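Local structure of TSSL (Francisella novicida, 4ACK) at residues F4-I9 against L50-E55; Y33-I38 against Q90-D95; V57-V62 against G100-E105; G134-Y137 against Y141-S144. The protein is the cytoplasmic domain of a DotU-family protein of the type VI secretion system, and probably serves as a structural part of that virulence-associated transport machinery. One frame throughout, in Å; residues are numbered along the deposited sequence.

Contact 1: F4-I9 against L50-E55; sequences FKEIEI and LEKYSE
Glu-6 reaches from the first turn of helix 4-20 to meet the ammonium end of Lys-52, forming an interhelical salt bridge in the all-helical DotU domain. The bridge ties the start of this N-terminal helix to the far end of helix 30-52, whose last turn is only weakly bonded before the chain passes on to helix 55-79. The backbones stay well apart, the closest CA atoms being those of Glu-6 and Leu-50 at 11.0 Å, and the two long side chains span the gap from opposite directions.

Each chain bends on its way. Glu-6 turns at its second torsion (chi2 96°), which takes the carboxylate off the extended line of CA, CB and CG, while Lys-52 runs straight through chi2 and kinks at chi3 (-102°). Lys-52 NZ then donates to Glu-6 OE2 at 2.7 Å, on the syn side of the oxygen and 15° out of the carboxylate plane. The other oxygen, Glu-6 OE1, is 3.5 Å from the same Lys-52 NZ.

Glu-6 is buried against Leu-45, Leu-49 and Ile-119, with Glu-48 also touching it, and the positive charge of the lysine would be expected to favour the ionised form of its carboxylate. Lys-52 is shared, since it also forms a salt bridge with Asp-3, and Tyr-53 OH bonds to that same aspartate. A water closes the ring around the pair: it donates a short bond to Glu-6 OE1 and accepts one from Lys-52 NZ at 3.0 Å.

Contact 2: Y33-I38 against Q90-D95; sequences YHRNNI and QLEYYD
Helix 30-52 and the short helix 89-94 pass each other at a distance here, Arg-35 and Glu-92 being the closest pair with their CA atoms 12.3 Å apart, and two long side chains bridge the gap. Both stretch out to do so. Arg-35 is extended from CG to NE, with CG anti to the backbone N (chi1 176°), and Glu-92 is similarly drawn out beyond its CG. The two chains meet at an oblique angle, and Arg-35 NH2 stands 3.3 Å from Glu-92 OE1 in a salt bridge. This is a single-point approach: the guanidinium and carboxylate planes are 48° apart, so the flat groups do not pair in the parallel, bidentate manner open to an arginine and a glutamate.

Both charged groups have other partners. Arg-35 NH1 donates to the carbonyl oxygen of Ser-87, and the guanidinium makes a cation-pi contact with Trp-86. The second carboxylate oxygen of Glu-92 forms a salt bridge with Arg-39, one turn further along the helix of Arg-35. Flanked by two arginines, the carboxylate probably remains ionised. The arrangement is a surface salt-bridge network between helices, joining a short connecting helix to a long one in an all-helical fold.

Contact 3: V57-V62 against G100-E105; sequences VCKYIV and GEYVFE
Tyr-102 is the residue of 100-105 that reaches helix 55-79, by way of Lys-59 and Tyr-60, within the helical bundle of the DotU domain. Before it, helix 99-112 is in its first turn, where Gly-100 is backbone hydrogen-bonded to Lys-135. At Tyr-102 the ring swings across the gap, its CG anti to the backbone N (chi1 -172°), and delivers the hydroxyl to the neighbouring helix.

There Lys-59 NZ donates a hydrogen bond to Tyr-102 OH at 3.0 Å. The ammonium lies at the edge of the tyrosine ring, near its plane, so it addresses the phenol oxygen and not the pi face. The two side chains cross at about a right angle; a bend at chi3 of Lys-59 (81°) brings the end of the chain round, with Lys-59 CE also close to Tyr-102 OH at 3.3 Å. Tyr-60 comes in beside them, its CE1 4.0 Å from Tyr-102 OH, which sits at the edge of the Tyr-60 ring. The hydroxyl of Tyr-60 itself bonds to Asn-109, further along helix 99-112. The ring of Tyr-102 also meets Phe-63 edge-to-face and Arg-96 through a cation-pi contact.

At Val-103 the backbones are closest, its CA 8.3 Å from that of Tyr-60, while its side chain packs on Phe-63, Pro-64 and Ala-67. Phe-104 turns to Tyr-136 and Tyr-148. Thus a largely buried phenol has its oxygen satisfied by a lysine, whose positive charge would probably polarise the hydroxyl, and the two helices are joined by a polar bond among aromatic neighbours.

Contact 4: G134-Y137 against Y141-S144; sequences GKYY and YNHS
Van der Waals contact between Tyr-136 and Asn-142 carries most of this meeting, which brings the 3-10 turn inside the loop after helix 118-129 against the start of helix 143-153. The amide of Asn-142 approaches the CD1-CE1 side of the tyrosine ring obliquely: Asn-142 CG is 3.5 Å from Tyr-136 CD1, and Asn-142 OD1 is 3.4 Å from Tyr-136 CE1. Ring and amide planes are inclined at 48°, so the amide leans on the ring without stacking flat. At the far end of the ring, Tyr-136 OH touches Ser-144 CB at 3.7 Å.

Aromatic and methylene contacts complete the setting of the ring. Lys-135 CG sits over the centre of one face, 3.8 Å above the plane of Tyr-136, while Phe-104 meets the ring edge-to-face and Phe-145 adds a further aromatic neighbour.

Hydrogen bonds run within each side of the loop. Tyr-137 N bonds to Gly-134 O at 3.1 Å in the 3-10 turn, and Asn-142 occupies the N-cap position, its OD1 accepting from Phe-145 N. With CG anti to the backbone N (chi1 175°), the asparagine places one amide in two roles: OD1 caps the start of the helix, while the amide, OD1 included, rests on a buried tyrosine, which would hold the helix start against the loop.

How the contacts relate
The four contacts differ in burial and in chemistry. Contact 3 is the buried one, its centre about 8 Å from that of the chain, and joins two helices by a lysine-phenol bond amid aromatic rings. Contacts 1 and 2 both use helix 30-52, at its end and near its start, and rely on salt bridges; the first is partly buried, the second lies at the surface. Contact 4, a local loop closure, depends on packing. Contact 3 is the hub: Cys-58 packs on Tyr-53 of contact 1, Tyr-94 of contact 2 packs on Lys-59, and the Gly-100 backbone joins Lys-135 of contact 4. Contacts 1 and 4 lie on opposite sides of the chain's centre.

Contact 1: F4-I9 against L50-E55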
# COMPACT_ATOMS: atom_id res chain seq x y z
N PHE A 4 12.23 12.17 -2.12
CA PHE A 4 13.01 11.19 -1.34
C PHE A 4 12.38 11.03 0.03
O PHE A 4 12.24 9.94 0.56
CB PHE A 4 14.51 11.60 -1.29
CG PHE A 4 15.39 10.69 -0.44
CD1 PHE A 4 15.55 10.92 0.93
CD2 PHE A 4 16.09 9.63 -1.01
CE1 PHE A 4 16.37 10.11 1.74
CE2 PHE A 4 16.92 8.78 -0.19
CZ PHE A 4 17.05 9.04 1.18
N LYS A 5 11.92 12.12 0.59
CA LYS A 5 11.40 12.07 1.91
C LYS A 5 10.09 11.21 1.96
O LYS A 5 9.81 10.52 2.96
CB LYS A 5 11.16 13.51 2.31
CG LYS A 5 10.44 13.78 3.55
CD LYS A 5 10.29 15.32 3.58
CE LYS A 5 10.59 15.88 4.96
NZ LYS A 5 10.83 17.37 4.91
N GLU A 6 9.30 11.28 0.89
CA GLU A 6 8.09 10.50 0.81
C GLU A 6 8.43 9.03 0.70
O GLU A 6 7.86 8.19 1.43
CB GLU A 6 7.22 10.99 -0.35
CG GLU A 6 6.65 12.38 -0.06
CD GLU A 6 7.48 13.55 -0.67
OE1 GLU A 6 8.74 13.52 -0.71
OE2 GLU A 6 6.85 14.51 -1.13
N ILE A 7 9.34 8.72 -0.21
CA ILE A 7 9.76 7.35 -0.37
C ILE A 7 10.15 6.74 0.99
O ILE A 7 9.66 5.66 1.37
CB ILE A 7 10.87 7.18 -1.41
CG1 ILE A 7 10.35 7.41 -2.83
CG2 ILE A 7 11.41 5.77 -1.36
CD1 ILE A 7 9.29 6.33 -3.27
N GLU A 8 10.98 7.45 1.76
CA GLU A 8 11.43 6.95 3.06
C GLU A 8 10.24 6.67 3.94
O GLU A 8 10.20 5.70 4.65
CB GLU A 8 12.37 7.97 3.79
CG GLU A 8 13.86 7.94 3.36
CD GLU A 8 14.77 8.84 4.28
OE1 GLU A 8 14.28 9.86 4.84
OE2 GLU A 8 15.98 8.50 4.44
N ILE A 9 9.29 7.57 3.96
CA ILE A 9 8.13 7.24 4.74
C ILE A 9 7.43 5.91 4.27
O ILE A 9 7.02 5.10 5.09
CB ILE A 9 7.18 8.38 4.72
CG1 ILE A 9 7.83 9.60 5.41
CG2 ILE A 9 5.87 7.97 5.39
CD1 ILE A 9 6.89 10.84 5.47
N LEU A 50 0.78 16.38 -0.81
CA LEU A 50 -0.22 17.33 -1.25
C LEU A 50 0.36 18.78 -1.42
O LEU A 50 -0.36 19.68 -1.86
CB LEU A 50 -1.43 17.36 -0.29
CG LEU A 50 -2.39 16.15 -0.33
CD1 LEU A 50 -3.29 16.04 0.96
CD2 LEU A 50 -3.22 16.12 -1.61
N GLU A 51 1.65 18.96 -1.08
CA GLU A 51 2.29 20.26 -1.30
C GLU A 51 2.58 20.33 -2.79
O GLU A 51 2.50 21.41 -3.38
CB GLU A 51 3.50 20.45 -0.37
CG GLU A 51 4.36 21.78 -0.46
CD GLU A 51 3.64 23.09 -0.94
OE1 GLU A 51 2.75 23.61 -0.21
OE2 GLU A 51 4.03 23.64 -2.01
N LYS A 52 2.79 19.18 -3.43
CA LYS A 52 3.20 19.12 -4.82
C LYS A 52 2.16 18.59 -5.81
O LYS A 52 2.18 18.95 -6.98
CB LYS A 52 4.45 18.22 -4.98
CG LYS A 52 5.69 18.74 -4.27
CD LYS A 52 6.81 17.66 -4.28
CE LYS A 52 6.89 16.98 -2.94
NZ LYS A 52 8.13 16.18 -2.83
N TYR A 53 1.28 17.71 -5.35
CA TYR A 53 0.52 16.82 -6.28
C TYR A 53 -0.96 17.04 -6.11
O TYR A 53 -1.39 17.48 -5.04
CB TYR A 53 0.88 15.34 -6.03
CG TYR A 53 2.31 15.05 -6.40
CD1 TYR A 53 2.80 15.41 -7.68
CD2 TYR A 53 3.20 14.45 -5.48
CE1 TYR A 53 4.15 15.19 -8.01
CE2 TYR A 53 4.53 14.17 -5.83
CZ TYR A 53 5.00 14.55 -7.07
OH TYR A 53 6.32 14.30 -7.42
N SER A 54 -1.74 16.73 -7.14
CA SER A 54 -3.20 16.81 -6.97
C SER A 54 -3.67 15.74 -5.98
O SER A 54 -2.95 14.79 -5.65
CB SER A 54 -3.92 16.54 -8.30
OG SER A 54 -3.50 15.30 -8.84
N GLU A 55 -4.91 15.86 -5.54
CA GLU A 55 -5.52 14.90 -4.67
C GLU A 55 -5.54 13.53 -5.27
O GLU A 55 -5.34 12.54 -4.54
CB GLU A 55 -6.98 15.30 -4.37
CG GLU A 55 -7.11 16.62 -3.56
CD GLU A 55 -7.98 16.43 -2.34
OE1 GLU A 55 -8.02 15.28 -1.81
OE2 GLU A 55 -8.63 17.42 -1.91
O HOH W 1 9.98 15.71 -0.48

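Contact 2: Y33-I38 against Q90-D95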
# COMPACT_ATOMS: atom_id res chain seq x y z
N TYR A 33 -0.18 0.11 18.90
CA TYR A 33 0.84 1.14 18.95
C TYR A 33 1.47 1.31 17.57
O TYR A 33 1.69 2.43 17.15
CB TYR A 33 1.89 0.83 20.02
CG TYR A 33 3.25 1.41 19.71
CD1 TYR A 33 3.58 2.70 20.11
CD2 TYR A 33 4.22 0.65 19.02
CE1 TYR A 33 4.83 3.25 19.83
CE2 TYR A 33 5.47 1.19 18.74
CZ TYR A 33 5.76 2.49 19.16
OH TYR A 33 6.97 3.06 18.91
N HIS A 34 1.73 0.21 16.88
CA HIS A 34 2.30 0.24 15.56
C HIS A 34 1.37 0.78 14.46
O HIS A 34 1.79 1.53 13.58
CB HIS A 34 2.71 -1.15 15.21
CG HIS A 34 4.02 -1.54 15.79
ND1 HIS A 34 4.15 -2.57 16.71
CD2 HIS A 34 5.27 -1.07 15.56
CE1 HIS A 34 5.43 -2.71 17.01
NE2 HIS A 34 6.13 -1.81 16.34
N ARG A 35 0.12 0.38 14.51
CA ARG A 35 -0.93 1.00 13.76
C ARG A 35 -0.95 2.52 13.97
O ARG A 35 -1.09 3.26 12.98
CB ARG A 35 -2.27 0.37 14.15
CG ARG A 35 -3.49 0.96 13.52
CD ARG A 35 -4.77 0.40 14.14
NE ARG A 35 -5.90 1.12 13.56
CZ ARG A 35 -6.43 0.83 12.39
NH1 ARG A 35 -5.95 -0.21 11.70
NH2 ARG A 35 -7.43 1.56 11.91
N ASN A 36 -0.84 2.98 15.22
CA ASN A 36 -0.77 4.43 15.55
C ASN A 36 0.42 5.14 14.88
O ASN A 36 0.29 6.28 14.40
CB ASN A 36 -0.71 4.65 17.07
CG ASN A 36 -0.79 6.14 17.48
OD1 ASN A 36 -1.78 6.82 17.23
ND2 ASN A 36 0.26 6.63 18.16
N ASN A 37 1.57 4.47 14.87
CA ASN A 37 2.74 4.96 14.18
C ASN A 37 2.48 5.08 12.67
O ASN A 37 2.72 6.13 12.08
CB ASN A 37 3.90 4.02 14.38
CG ASN A 37 4.86 4.51 15.47
OD1 ASN A 37 4.44 4.89 16.58
ND2 ASN A 37 6.15 4.48 15.16
N ILE A 38 1.95 4.00 12.09
CA ILE A 38 1.54 4.00 10.70
C ILE A 38 0.64 5.20 10.37
O ILE A 38 0.93 5.94 9.45
CB ILE A 38 0.97 2.63 10.29
CG1 ILE A 38 2.17 1.68 10.00
CG2 ILE A 38 0.03 2.81 9.05
CD1 ILE A 38 1.85 0.19 9.89
N GLN A 90 -7.50 1.58 4.67
CA GLN A 90 -7.91 2.07 3.36
C GLN A 90 -9.33 2.68 3.50
O GLN A 90 -9.71 3.62 2.77
CB GLN A 90 -7.83 0.95 2.30
CG GLN A 90 -8.99 -0.03 2.36
CD GLN A 90 -8.72 -1.24 1.54
OE1 GLN A 90 -9.37 -1.44 0.51
NE2 GLN A 90 -7.72 -2.04 1.96
N LEU A 91 -10.10 2.13 4.44
CA LEU A 91 -11.46 2.61 4.70
C LEU A 91 -11.49 3.93 5.51
O LEU A 91 -12.25 4.85 5.20
CB LEU A 91 -12.27 1.53 5.44
CG LEU A 91 -13.78 1.72 5.61
CD1 LEU A 91 -14.53 2.07 4.31
CD2 LEU A 91 -14.39 0.45 6.23
N GLU A 92 -10.67 4.02 6.57
CA GLU A 92 -10.56 5.24 7.38
C GLU A 92 -10.15 6.45 6.50
O GLU A 92 -10.68 7.54 6.65
CB GLU A 92 -9.51 5.01 8.46
CG GLU A 92 -9.59 5.94 9.63
CD GLU A 92 -8.36 5.84 10.52
OE1 GLU A 92 -8.02 4.70 10.94
OE2 GLU A 92 -7.76 6.91 10.81
N TYR A 93 -9.22 6.23 5.58
CA TYR A 93 -8.60 7.31 4.83
C TYR A 93 -9.24 7.68 3.49
O TYR A 93 -9.11 8.83 3.06
CB TYR A 93 -7.14 6.98 4.59
CG TYR A 93 -6.35 7.22 5.82
CD1 TYR A 93 -5.98 8.52 6.19
CD2 TYR A 93 -5.99 6.17 6.66
CE1 TYR A 93 -5.26 8.76 7.35
CE2 TYR A 93 -5.26 6.40 7.81
CZ TYR A 93 -4.91 7.69 8.15
OH TYR A 93 -4.19 7.90 9.30
N TYR A 94 -9.90 6.69 2.86
CA TYR A 94 -10.31 6.81 1.48
C TYR A 94 -11.71 6.27 1.23
O TYR A 94 -12.19 6.18 0.10
CB TYR A 94 -9.28 6.14 0.57
CG TYR A 94 -8.10 7.04 0.37
CD1 TYR A 94 -8.24 8.31 -0.26
CD2 TYR A 94 -6.85 6.69 0.87
CE1 TYR A 94 -7.15 9.17 -0.40
CE2 TYR A 94 -5.76 7.52 0.74
CZ TYR A 94 -5.91 8.76 0.10
OH TYR A 94 -4.80 9.57 -0.02
N ASP A 95 -12.34 5.89 2.33
CA ASP A 95 -13.74 5.56 2.37
C ASP A 95 -14.11 4.44 1.44
O ASP A 95 -15.21 4.45 0.88
CB ASP A 95 -14.59 6.80 2.07
CG ASP A 95 -15.83 6.86 2.96
OD1 ASP A 95 -15.64 7.17 4.17
OD2 ASP A 95 -16.96 6.56 2.48

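Contact 3: V57-V62 against G100-E105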
# COMPACT_ATOMS: atom_id res chain seq x y z
N VAL A 57 -3.49 12.16 -7.58
CA VAL A 57 -2.10 11.62 -7.55
C VAL A 57 -1.70 11.21 -6.10
O VAL A 57 -1.15 10.13 -5.90
CB VAL A 57 -1.08 12.60 -8.20
CG1 VAL A 57 0.34 12.17 -7.91
CG2 VAL A 57 -1.34 12.68 -9.73
N CYS A 58 -2.00 12.03 -5.12
CA CYS A 58 -1.70 11.68 -3.75
C CYS A 58 -2.42 10.37 -3.38
O CYS A 58 -1.80 9.45 -2.85
CB CYS A 58 -2.11 12.80 -2.81
SG CYS A 58 -1.10 14.32 -3.04
N LYS A 59 -3.71 10.30 -3.70
CA LYS A 59 -4.43 9.01 -3.53
C LYS A 59 -3.79 7.84 -4.28
O LYS A 59 -3.71 6.74 -3.75
CB LYS A 59 -5.91 9.15 -3.91
CG LYS A 59 -6.68 7.79 -4.01
CD LYS A 59 -8.19 8.05 -4.25
CE LYS A 59 -8.39 8.34 -5.78
NZ LYS A 59 -9.79 8.28 -6.12
N TYR A 60 -3.32 8.04 -5.50
CA TYR A 60 -2.74 6.94 -6.20
C TYR A 60 -1.47 6.39 -5.53
O TYR A 60 -1.02 5.28 -5.81
CB TYR A 60 -2.43 7.32 -7.63
CG TYR A 60 -3.63 7.37 -8.57
CD1 TYR A 60 -4.95 7.23 -8.08
CD2 TYR A 60 -3.44 7.62 -9.92
CE1 TYR A 60 -6.02 7.26 -8.93
CE2 TYR A 60 -4.51 7.66 -10.80
CZ TYR A 60 -5.79 7.48 -10.31
OH TYR A 60 -6.81 7.50 -11.22
N ILE A 61 -0.84 7.20 -4.71
CA ILE A 61 0.41 6.81 -4.11
C ILE A 61 0.05 6.23 -2.74
O ILE A 61 0.54 5.20 -2.41
CB ILE A 61 1.33 8.04 -3.93
CG1 ILE A 61 1.85 8.49 -5.28
CG2 ILE A 61 2.50 7.76 -2.92
CD1 ILE A 61 2.26 9.98 -5.23
N VAL A 62 -0.83 6.89 -1.97
CA VAL A 62 -1.09 6.46 -0.62
C VAL A 62 -2.16 5.30 -0.51
O VAL A 62 -2.07 4.47 0.35
CB VAL A 62 -1.55 7.66 0.24
CG1 VAL A 62 -2.05 7.26 1.70
CG2 VAL A 62 -0.40 8.71 0.28
N GLY A 100 -8.08 -4.71 -2.95
CA GLY A 100 -7.55 -5.79 -3.78
C GLY A 100 -7.84 -5.67 -5.30
O GLY A 100 -7.07 -6.18 -6.18
N GLU A 101 -8.95 -5.04 -5.61
CA GLU A 101 -9.28 -4.58 -7.00
C GLU A 101 -8.80 -3.17 -7.34
O GLU A 101 -8.26 -2.94 -8.41
CB GLU A 101 -10.82 -4.64 -7.20
CG GLU A 101 -11.22 -6.13 -7.30
CD GLU A 101 -12.70 -6.43 -7.44
OE1 GLU A 101 -13.54 -5.52 -7.25
OE2 GLU A 101 -12.98 -7.63 -7.76
N TYR A 102 -9.06 -2.21 -6.47
CA TYR A 102 -8.85 -0.82 -6.82
C TYR A 102 -7.34 -0.49 -7.07
O TYR A 102 -6.98 0.31 -7.96
CB TYR A 102 -9.52 0.11 -5.78
CG TYR A 102 -9.50 1.56 -6.21
CD1 TYR A 102 -9.93 1.94 -7.48
CD2 TYR A 102 -8.98 2.56 -5.36
CE1 TYR A 102 -9.88 3.32 -7.87
CE2 TYR A 102 -8.92 3.89 -5.73
CZ TYR A 102 -9.37 4.27 -6.99
OH TYR A 102 -9.33 5.61 -7.33
N VAL A 103 -6.45 -1.16 -6.35
CA VAL A 103 -4.99 -0.99 -6.66
C VAL A 103 -4.71 -1.30 -8.12
O VAL A 103 -3.87 -0.64 -8.75
CB VAL A 103 -4.13 -1.88 -5.74
CG1 VAL A 103 -2.69 -2.09 -6.27
CG2 VAL A 103 -4.21 -1.41 -4.30
N PHE A 104 -5.33 -2.34 -8.68
CA PHE A 104 -5.03 -2.65 -10.09
C PHE A 104 -5.77 -1.73 -11.04
O PHE A 104 -5.29 -1.44 -12.15
CB PHE A 104 -5.22 -4.14 -10.43
CG PHE A 104 -4.32 -5.02 -9.60
CD1 PHE A 104 -2.99 -5.18 -9.96
CD2 PHE A 104 -4.79 -5.61 -8.43
CE1 PHE A 104 -2.11 -5.96 -9.18
CE2 PHE A 104 -3.97 -6.39 -7.66
CZ PHE A 104 -2.61 -6.58 -8.04
N GLU A 105 -6.86 -1.17 -10.55
CA GLU A 105 -7.45 -0.04 -11.27
C GLU A 105 -6.52 1.18 -11.30
O GLU A 105 -6.30 1.77 -12.37
CB GLU A 105 -8.79 0.39 -10.70
CG GLU A 105 -9.50 1.32 -11.70
CD GLU A 105 -10.84 1.81 -11.17
OE1 GLU A 105 -11.51 1.03 -10.49
OE2 GLU A 105 -11.20 2.98 -11.39

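Contact 4: G134-Y137 against Y141-S144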
# COMPACT_ATOMS: atom_id res chain seq x y z
N GLY A 134 -3.64 -8.76 -3.81
CA GLY A 134 -4.96 -8.22 -3.97
C GLY A 134 -5.87 -9.29 -4.51
O GLY A 134 -5.92 -10.38 -3.95
N LYS A 135 -6.54 -9.01 -5.63
CA LYS A 135 -7.63 -9.88 -6.17
C LYS A 135 -7.01 -11.15 -6.68
O LYS A 135 -7.69 -12.16 -6.93
CB LYS A 135 -8.41 -9.15 -7.29
CG LYS A 135 -7.55 -8.84 -8.52
CD LYS A 135 -8.24 -7.75 -9.33
CE LYS A 135 -8.19 -8.03 -10.82
NZ LYS A 135 -8.46 -6.76 -11.65
N TYR A 136 -5.69 -11.15 -6.81
CA TYR A 136 -5.05 -12.33 -7.34
C TYR A 136 -4.66 -13.35 -6.25
O TYR A 136 -4.00 -14.28 -6.57
CB TYR A 136 -3.84 -11.98 -8.19
CG TYR A 136 -4.20 -11.14 -9.38
CD1 TYR A 136 -4.91 -11.68 -10.47
CD2 TYR A 136 -3.90 -9.76 -9.38
CE1 TYR A 136 -5.28 -10.84 -11.56
CE2 TYR A 136 -4.21 -8.94 -10.47
CZ TYR A 136 -4.89 -9.48 -11.56
OH TYR A 136 -5.21 -8.63 -12.62
N TYR A 137 -5.03 -13.13 -4.99
CA TYR A 137 -4.61 -13.97 -3.86
C TYR A 137 -4.75 -15.48 -4.12
O TYR A 137 -3.89 -16.26 -3.71
CB TYR A 137 -5.39 -13.59 -2.57
CG TYR A 137 -6.91 -13.85 -2.64
CD1 TYR A 137 -7.76 -12.98 -3.37
CD2 TYR A 137 -7.50 -14.97 -1.98
CE1 TYR A 137 -9.14 -13.22 -3.47
CE2 TYR A 137 -8.91 -15.22 -2.07
CZ TYR A 137 -9.70 -14.35 -2.84
OH TYR A 137 -11.06 -14.55 -2.95
N TYR A 141 -0.25 -17.26 -10.17
CA TYR A 141 0.25 -17.58 -11.52
C TYR A 141 -0.50 -16.78 -12.62
O TYR A 141 -0.15 -16.86 -13.80
CB TYR A 141 0.15 -19.05 -11.80
CG TYR A 141 0.97 -19.96 -10.90
CD1 TYR A 141 2.08 -19.48 -10.19
CD2 TYR A 141 0.62 -21.31 -10.74
CE1 TYR A 141 2.81 -20.33 -9.32
CE2 TYR A 141 1.34 -22.16 -9.94
CZ TYR A 141 2.42 -21.67 -9.22
OH TYR A 141 3.11 -22.56 -8.42
N ASN A 142 -1.57 -16.08 -12.24
CA ASN A 142 -2.46 -15.38 -13.20
C ASN A 142 -1.66 -14.50 -14.21
O ASN A 142 -0.81 -13.67 -13.80
CB ASN A 142 -3.45 -14.49 -12.42
CG ASN A 142 -4.31 -13.65 -13.35
OD1 ASN A 142 -3.83 -12.68 -13.97
ND2 ASN A 142 -5.61 -14.00 -13.44
N HIS A 143 -1.93 -14.66 -15.50
CA HIS A 143 -1.13 -13.91 -16.49
C HIS A 143 -1.20 -12.40 -16.41
O HIS A 143 -0.20 -11.77 -16.59
CB HIS A 143 -1.37 -14.40 -17.96
CG HIS A 143 -0.89 -15.81 -18.18
ND1 HIS A 143 -0.64 -16.34 -19.43
CD2 HIS A 143 -0.58 -16.78 -17.28
CE1 HIS A 143 -0.20 -17.58 -19.28
NE2 HIS A 143 -0.12 -17.87 -17.99
N SER A 144 -2.39 -11.83 -16.18
CA SER A 144 -2.52 -10.38 -15.97
C SER A 144 -1.74 -9.91 -14.74
O SER A 144 -1.12 -8.87 -14.79
CB SER A 144 -3.97 -9.97 -15.88
OG SER A 144 -4.57 -10.21 -17.15